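Thiamine pyrophosphokinase (Candida albicans, PDB 2G9Z) transfers a pyrophosphate group from ATP to thiamine, making the cofactor thiamine pyrophosphate. Local coordinates at residues A[43-51]-A[249-260]. Residues are numbered along the deposited sequence; the frame is centred on the assembly and turned at random.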
loop_
_atom_site.group_PDB
_atom_site.type_symbol
_atom_site.label_atom_id
_atom_site.label_comp_id
_atom_site.label_asym_id
_atom_site.label_seq_id
_atom_site.Cartn_x
_atom_site.Cartn_y
_atom_site.Cartn_z
ATOM N N SER A 43 29.988 11.435 -6.065
ATOM C CA SER A 43 29.192 11.612 -4.858
ATOM C C SER A 43 27.954 10.726 -4.908
ATOM O O SER A 43 27.402 10.479 -5.980
ATOM C CB SER A 43 28.765 13.073 -4.716
ATOM O OG SER A 43 27.910 13.455 -5.781
ATOM N N TYR A 44 27.519 10.250 -3.748
ATOM C CA TYR A 44 26.347 9.392 -3.677
ATOM C C TYR A 44 25.496 9.706 -2.454
ATOM O O TYR A 44 25.917 10.439 -1.558
ATOM C CB TYR A 44 26.767 7.920 -3.626
ATOM C CG TYR A 44 27.694 7.579 -2.478
ATOM C CD1 TYR A 44 29.064 7.827 -2.564
ATOM C CD2 TYR A 44 27.200 7.014 -1.302
ATOM C CE1 TYR A 44 29.922 7.517 -1.509
ATOM C CE2 TYR A 44 28.048 6.704 -0.238
ATOM C CZ TYR A 44 29.407 6.958 -0.349
ATOM O OH TYR A 44 30.252 6.648 0.696
ATOM N N ASN A 45 24.291 9.149 -2.424
ATOM C CA ASN A 45 23.404 9.356 -1.291
ATOM C C ASN A 45 23.616 8.210 -0.308
ATOM O O ASN A 45 23.467 7.045 -0.669
ATOM C CB ASN A 45 21.944 9.383 -1.743
ATOM C CG ASN A 45 20.987 9.637 -0.593
ATOM O OD1 ASN A 45 21.136 10.611 0.145
ATOM N ND2 ASN A 45 19.995 8.761 -0.436
ATOM N N HIS A 46 23.984 8.544 0.925
ATOM C CA HIS A 46 24.206 7.533 1.949
ATOM C C HIS A 46 22.955 7.428 2.806
ATOM O O HIS A 46 22.488 8.427 3.354
ATOM C CB HIS A 46 25.403 7.908 2.831
ATOM C CG HIS A 46 25.815 6.827 3.783
ATOM N ND1 HIS A 46 26.739 7.029 4.786
ATOM C CD2 HIS A 46 25.440 5.528 3.876
ATOM C CE1 HIS A 46 26.915 5.902 5.455
ATOM N NE2 HIS A 46 26.139 4.976 4.922
ATOM N N ILE A 47 22.406 6.222 2.903
ATOM C CA ILE A 47 21.203 5.983 3.693
ATOM C C ILE A 47 21.486 4.959 4.787
ATOM O O ILE A 47 22.017 3.886 4.511
ATOM C CB ILE A 47 20.049 5.411 2.835
ATOM C CG1 ILE A 47 19.887 6.204 1.540
ATOM C CG2 ILE A 47 18.754 5.463 3.631
ATOM C CD1 ILE A 47 18.869 5.603 0.586
ATOM N N GLN A 48 21.122 5.294 6.020
ATOM C CA GLN A 48 21.306 4.405 7.166
ATOM C C GLN A 48 19.942 4.277 7.827
ATOM O O GLN A 48 19.678 4.886 8.865
ATOM C CB GLN A 48 22.307 5.007 8.146
ATOM C CG GLN A 48 23.711 5.112 7.597
ATOM C CD GLN A 48 24.624 5.888 8.517
ATOM O OE1 GLN A 48 24.526 7.110 8.619
ATOM N NE2 GLN A 48 25.508 5.183 9.207
ATOM N N PRO A 49 19.059 3.463 7.235
ATOM C CA PRO A 49 17.695 3.241 7.731
ATOM C C PRO A 49 17.547 2.695 9.144
ATOM O O PRO A 49 16.556 2.976 9.812
ATOM C CB PRO A 49 17.100 2.268 6.710
ATOM C CG PRO A 49 17.998 2.401 5.491
ATOM C CD PRO A 49 19.352 2.557 6.113
ATOM N N PHE A 50 18.535 1.932 9.604
ATOM C CA PHE A 50 18.428 1.288 10.906
ATOM C C PHE A 50 19.182 1.880 12.084
ATOM O O PHE A 50 19.348 1.217 13.109
ATOM C CB PHE A 50 18.800 -0.185 10.739
ATOM C CG PHE A 50 18.097 -0.841 9.592
ATOM C CD1 PHE A 50 16.747 -1.169 9.685
ATOM C CD2 PHE A 50 18.760 -1.071 8.393
ATOM C CE1 PHE A 50 16.068 -1.712 8.601
ATOM C CE2 PHE A 50 18.088 -1.616 7.301
ATOM C CZ PHE A 50 16.736 -1.935 7.409
ATOM N N VAL A 51 19.628 3.123 11.955
ATOM C CA VAL A 51 20.337 3.768 13.048
ATOM C C VAL A 51 19.466 3.801 14.306
ATOM O O VAL A 51 19.981 3.802 15.421
ATOM C CB VAL A 51 20.724 5.218 12.689
ATOM C CG1 VAL A 51 21.355 5.901 13.894
ATOM C CG2 VAL A 51 21.687 5.223 11.521
ATOM N N PHE A 249 11.400 3.849 2.532
ATOM C CA PHE A 249 12.094 5.107 2.312
ATOM C C PHE A 249 12.335 5.327 0.839
ATOM O O PHE A 249 12.030 4.471 -0.000
ATOM C CB PHE A 249 13.430 5.133 3.073
ATOM C CG PHE A 249 14.285 3.922 2.848
ATOM C CD1 PHE A 249 14.025 2.733 3.523
ATOM C CD2 PHE A 249 15.339 3.958 1.939
ATOM C CE1 PHE A 249 14.803 1.596 3.292
ATOM C CE2 PHE A 249 16.121 2.832 1.701
ATOM C CZ PHE A 249 15.852 1.649 2.378
ATOM N N LEU A 250 12.906 6.478 0.522
ATOM C CA LEU A 250 13.139 6.814 -0.863
ATOM C C LEU A 250 14.594 6.717 -1.275
ATOM O O LEU A 250 15.486 7.185 -0.571
ATOM C CB LEU A 250 12.618 8.230 -1.131
ATOM C CG LEU A 250 12.335 8.639 -2.578
ATOM C CD1 LEU A 250 11.185 7.808 -3.122
ATOM C CD2 LEU A 250 11.983 10.124 -2.636
ATOM N N LEU A 251 14.825 6.074 -2.409
ATOM C CA LEU A 251 16.160 5.974 -2.967
ATOM C C LEU A 251 16.173 7.201 -3.869
ATOM O O LEU A 251 15.189 7.476 -4.555
ATOM C CB LEU A 251 16.314 4.694 -3.789
ATOM C CG LEU A 251 16.312 3.386 -2.995
ATOM C CD1 LEU A 251 16.377 2.211 -3.952
ATOM C CD2 LEU A 251 17.503 3.366 -2.044
ATOM N N LYS A 252 17.264 7.954 -3.856
ATOM C CA LYS A 252 17.329 9.162 -4.664
ATOM C C LYS A 252 18.011 8.973 -6.006
ATOM O O LYS A 252 18.963 8.205 -6.126
ATOM C CB LYS A 252 18.050 10.270 -3.897
ATOM C CG LYS A 252 17.425 10.634 -2.553
ATOM C CD LYS A 252 18.020 11.933 -2.040
ATOM C CE LYS A 252 17.327 12.421 -0.773
ATOM N NZ LYS A 252 17.619 13.871 -0.541
ATOM N N LYS A 253 17.510 9.683 -7.013
ATOM C CA LYS A 253 18.085 9.642 -8.351
ATOM C C LYS A 253 19.602 9.645 -8.202
ATOM O O LYS A 253 20.159 10.499 -7.511
ATOM C CB LYS A 253 17.650 10.878 -9.139
ATOM C CG LYS A 253 18.249 10.994 -10.531
ATOM C CD LYS A 253 17.692 12.226 -11.234
ATOM C CE LYS A 253 18.159 12.320 -12.674
ATOM N NZ LYS A 253 17.630 13.556 -13.315
ATOM N N GLY A 254 20.262 8.693 -8.850
ATOM C CA GLY A 254 21.707 8.608 -8.753
ATOM C C GLY A 254 22.123 7.378 -7.964
ATOM O O GLY A 254 21.376 6.406 -7.879
ATOM N N VAL A 255 23.317 7.423 -7.382
ATOM C CA VAL A 255 23.835 6.310 -6.601
ATOM C C VAL A 255 23.413 6.403 -5.134
ATOM O O VAL A 255 23.475 7.469 -4.518
ATOM C CB VAL A 255 25.383 6.263 -6.674
ATOM C CG1 VAL A 255 25.912 5.049 -5.918
ATOM C CG2 VAL A 255 25.832 6.208 -8.126
ATOM N N ASN A 256 22.975 5.279 -4.581
ATOM C CA ASN A 256 22.563 5.215 -3.185
ATOM C C ASN A 256 23.334 4.096 -2.503
ATOM O O ASN A 256 23.416 2.988 -3.022
ATOM C CB ASN A 256 21.062 4.902 -3.067
ATOM C CG ASN A 256 20.182 6.017 -3.595
ATOM O OD1 ASN A 256 19.857 6.977 -2.881
ATOM N ND2 ASN A 256 19.796 5.900 -4.852
ATOM N N TYR A 257 23.910 4.387 -1.347
ATOM C CA TYR A 257 24.624 3.370 -0.596
ATOM C C TYR A 257 23.849 3.190 0.700
ATOM O O TYR A 257 23.764 4.110 1.510
ATOM C CB TYR A 257 26.066 3.804 -0.301
ATOM C CG TYR A 257 26.803 2.861 0.634
ATOM C CD1 TYR A 257 26.859 1.493 0.376
ATOM C CD2 TYR A 257 27.439 3.341 1.781
ATOM C CE1 TYR A 257 27.529 0.620 1.239
ATOM C CE2 TYR A 257 28.112 2.479 2.651
ATOM C CZ TYR A 257 28.153 1.123 2.374
ATOM O OH TYR A 257 28.813 0.270 3.232
ATOM N N ILE A 258 23.250 2.018 0.871
ATOM C CA ILE A 258 22.476 1.723 2.071
ATOM C C ILE A 258 23.371 0.885 2.969
ATOM O O ILE A 258 23.811 -0.185 2.565
ATOM C CB ILE A 258 21.191 0.916 1.738
ATOM C CG1 ILE A 258 20.261 1.732 0.835
ATOM C CG2 ILE A 258 20.462 0.549 3.020
ATOM C CD1 ILE A 258 20.754 1.894 -0.594
ATOM N N SER A 259 23.646 1.370 4.178
ATOM C CA SER A 259 24.517 0.638 5.093
ATOM C C SER A 259 23.918 0.414 6.472
ATOM O O SER A 259 22.999 1.114 6.893
ATOM C CB SER A 259 25.863 1.357 5.235
ATOM O OG SER A 259 25.708 2.611 5.874
ATOM N N TYR A 260 24.467 -0.577 7.168
ATOM C CA TYR A 260 24.032 -0.957 8.507
ATOM C C TYR A 260 25.138 -1.816 9.121
ATOM O O TYR A 260 25.961 -2.366 8.395
ATOM C CB TYR A 260 22.732 -1.758 8.416
ATOM C CG TYR A 260 22.655 -2.616 7.169
ATOM C CD1 TYR A 260 22.023 -2.146 6.016
ATOM C CD2 TYR A 260 23.276 -3.860 7.117
ATOM C CE1 TYR A 260 22.020 -2.891 4.844
ATOM C CE2 TYR A 260 23.280 -4.616 5.950
ATOM C CZ TYR A 260 22.653 -4.123 4.816
ATOM O OH TYR A 260 22.686 -4.841 3.644
HETATM O O HOH W 1 24.762 9.980 -7.364
HETATM O O HOH W 2 25.960 2.233 8.836
HETATM O O HOH W 3 21.431 1.779 9.052
#
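Ile47 drives its CD1 methyl into a hollow walled by Phe249, Leu251, Asn256 and Ile258; the closest wall is Leu251 CD2, 3.7 Å from Ile47 CD1. The extended chi2 of 174° carries that methyl away from its own strand, down between strand 254-259 and the end of strand 246-251, while the CG2 branch meets Phe249 CD2 and CE2. Pro49 fills the next dip: its CG sits over one face of Phe249, offset toward the rim and 4.1 Å from the ring centroid, and its CD meets Ile258 CG2. Further along, Phe50 lies against Tyr260, and both rings also pack on Phe266.

Asn45 shares the Ile47 face. Its ND2 donates to Asn256 OD1 (3.0 Å) in the plane of that carbonyl, although the two amides stand nearly perpendicular, at 89°. Asn256 OD1 also accepts from Lys252 N, and Asn256 ND2 reaches Lys252 O, so the amide is tied to the link between the two strands; ND2 also bonds Val325 O. Lys252 lays its CG and CD against the Asn45 amide before its NZ reaches Pro235 O.

On the opposite face, Tyr44 and Tyr257 run side by side, Tyr44 CE2 lying 3.5 Å from Tyr257 CB. His46 turns its imidazole toward the C-terminal end of the pair (chi1 -172°, CG opposite its own N), where NE2 and Ser259 OG share a 2.6 Å hydrogen bond; its ring is near parallel to Tyr257 but slid aside.

Four backbone bonds alternate from Asn45 N–Val255 O (2.8 Å) to Ser259 N–Ile47 O (3.0 Å), the pattern of parallel pairing. Strand 45-47 thus edges strand 254-259, and their Ile47 face packs on strand 246-251 of a second sheet, as in a beta sandwich, consistent with this family's thiamine-binding domain.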